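Local coordinates for protein SVS_variant_AS1 (Streptomyces sp. CWA1, PDB 6TJA) that is an engineered ancestral terpene cyclase of the spiroviolene synthase lineage, probably cyclising geranylgeranyl diphosphate with loss of diphosphate, at residues L268-I272 / P343-A347. Residue numbers count along the deposited sequence, not the author numbering.
Sequences LRDRI and PLPGA
One turn of α-helix, 268-272, closed by the backbone hydrogen bond from Ile-272 N to Leu-268 O (3.2 Å), packs against an irregular segment, 343-347. Pro-343 and Leu-344 have polyproline II-like phi/psi (-59/150° and -67/127°); Leu-344 to Ala-347 then form a type II β turn, with Gly-346 at positive phi (82°) and a weak hydrogen bond from Ala-347 N to Leu-344 O (3.5 Å). The closest CA atoms are those of Leu-268 and Leu-344, 6.9 Å apart. Leu-344, with chi1 between wells at -117° and chi2 t, is the centre of the contact: its CD2 lies 3.5 Å from Leu-268 CB and its CD1 4.0 Å from Ile-272 CD1. Leu-268, Arg-271 and Ile-272 (i, i+3, i+4) share one side of the helix; the m, t rotamer of Ile-272 extends CD1 to Leu-344 although its CA-CB bond points sideways. Arg-271 borders this apolar patch, extended through chi1 and chi2 (t, t) and bent at chi3 (m). Its CD passes 4.0 Å from Leu-344 CG, and NH1 sits 3.2 Å from Pro-343 O, while Pro-345 CD covers one guanidinium face, 3.6 Å from NH1. Arg-271 forms a salt bridge with Asp-338, and NH1 also hydrogen-bonds Ser-342 O. This is peripheral packing on the α-helical class I terpene synthase fold, about 19 Å from the chain centre to the contact centre: the loop after helix 289-309 packs against helix 258-283, which meets helix 211-231 through Leu-268 and Ile-272, while Ala-347 touches helix 175-185.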
loop_
_atom_site.group_PDB
_atom_site.type_symbol
_atom_site.label_atom_id
_atom_site.label_comp_id
_atom_site.label_asym_id
_atom_site.label_seq_id
_atom_site.Cartn_x
_atom_site.Cartn_y
_atom_site.Cartn_z
ATOM N N LEU A 268 -13.620 -12.517 -21.710
ATOM C CA LEU A 268 -12.425 -11.925 -21.213
ATOM C C LEU A 268 -11.892 -12.561 -19.916
ATOM O O LEU A 268 -10.732 -12.649 -19.737
ATOM C CB LEU A 268 -12.525 -10.414 -21.179
ATOM C CG LEU A 268 -13.519 -9.776 -20.266
ATOM C CD1 LEU A 268 -12.990 -9.772 -18.862
ATOM C CD2 LEU A 268 -13.825 -8.388 -20.748
ATOM N N ARG A 269 -12.775 -13.043 -19.073
ATOM C CA ARG A 269 -12.435 -13.696 -17.777
ATOM C C ARG A 269 -11.732 -15.015 -18.100
ATOM O O ARG A 269 -10.664 -15.298 -17.523
ATOM C CB ARG A 269 -13.709 -13.836 -16.926
ATOM C CG ARG A 269 -13.563 -14.611 -15.622
ATOM C CD ARG A 269 -13.730 -16.084 -15.884
ATOM N NE ARG A 269 -13.704 -16.919 -14.688
ATOM C CZ ARG A 269 -13.451 -18.218 -14.705
ATOM N NH1 ARG A 269 -13.191 -18.830 -15.848
ATOM N NH2 ARG A 269 -13.448 -18.903 -13.577
ATOM N N ASP A 270 -12.286 -15.757 -19.055
ATOM C CA ASP A 270 -11.733 -17.045 -19.519
ATOM C C ASP A 270 -10.358 -16.814 -20.170
ATOM O O ASP A 270 -9.442 -17.602 -19.928
ATOM C CB ASP A 270 -12.723 -17.727 -20.455
ATOM C CG ASP A 270 -13.922 -18.367 -19.773
ATOM O OD1 ASP A 270 -14.016 -18.327 -18.529
ATOM O OD2 ASP A 270 -14.767 -18.875 -20.511
ATOM N N ARG A 271 -10.197 -15.742 -20.936
ATOM C CA ARG A 271 -8.893 -15.420 -21.551
ATOM C C ARG A 271 -7.859 -15.249 -20.422
ATOM O O ARG A 271 -6.750 -15.785 -20.549
ATOM C CB ARG A 271 -9.052 -14.208 -22.472
ATOM C CG ARG A 271 -7.719 -13.720 -23.009
ATOM C CD ARG A 271 -7.758 -12.456 -23.837
ATOM N NE ARG A 271 -8.740 -12.459 -24.912
ATOM C CZ ARG A 271 -8.572 -11.845 -26.082
ATOM N NH1 ARG A 271 -7.427 -11.284 -26.380
ATOM N NH2 ARG A 271 -9.534 -11.844 -26.977
ATOM N N ILE A 272 -8.207 -14.553 -19.335
ATOM C CA ILE A 272 -7.266 -14.277 -18.213
ATOM C C ILE A 272 -6.949 -15.600 -17.499
ATOM O O ILE A 272 -5.770 -15.824 -17.186
ATOM C CB ILE A 272 -7.816 -13.211 -17.251
ATOM C CG1 ILE A 272 -8.005 -11.866 -17.945
ATOM C CG2 ILE A 272 -6.914 -13.065 -16.043
ATOM C CD1 ILE A 272 -8.822 -10.872 -17.136
ATOM N N PRO A 343 -2.973 -10.279 -25.119
ATOM C CA PRO A 343 -3.642 -9.375 -24.211
ATOM C C PRO A 343 -5.052 -8.985 -24.660
ATOM O O PRO A 343 -5.400 -8.907 -25.798
ATOM C CB PRO A 343 -2.751 -8.154 -24.257
ATOM C CG PRO A 343 -1.437 -8.691 -24.486
ATOM C CD PRO A 343 -1.624 -9.821 -25.424
ATOM N N LEU A 344 -5.863 -8.726 -23.677
ATOM C CA LEU A 344 -7.203 -8.284 -23.864
ATOM C C LEU A 344 -7.311 -6.895 -24.478
ATOM O O LEU A 344 -6.711 -5.990 -24.000
ATOM C CB LEU A 344 -7.852 -8.188 -22.498
ATOM C CG LEU A 344 -9.024 -9.051 -22.150
ATOM C CD1 LEU A 344 -9.314 -8.951 -20.663
ATOM C CD2 LEU A 344 -10.180 -8.551 -22.974
ATOM N N PRO A 345 -8.071 -6.765 -25.559
ATOM C CA PRO A 345 -8.372 -5.467 -26.138
ATOM C C PRO A 345 -8.939 -4.466 -25.133
ATOM O O PRO A 345 -9.842 -4.813 -24.377
ATOM C CB PRO A 345 -9.459 -5.772 -27.171
ATOM C CG PRO A 345 -9.175 -7.184 -27.577
ATOM C CD PRO A 345 -8.692 -7.865 -26.305
ATOM N N GLY A 346 -8.384 -3.259 -25.146
ATOM C CA GLY A 346 -8.907 -2.114 -24.395
ATOM C C GLY A 346 -8.473 -2.108 -22.945
ATOM O O GLY A 346 -9.010 -1.301 -22.222
ATOM N N ALA A 347 -7.532 -2.959 -22.533
ATOM C CA ALA A 347 -7.042 -3.029 -21.135
ATOM C C ALA A 347 -5.511 -3.087 -21.125
ATOM O O ALA A 347 -4.911 -4.069 -20.677
ATOM C CB ALA A 347 -7.702 -4.195 -20.454
#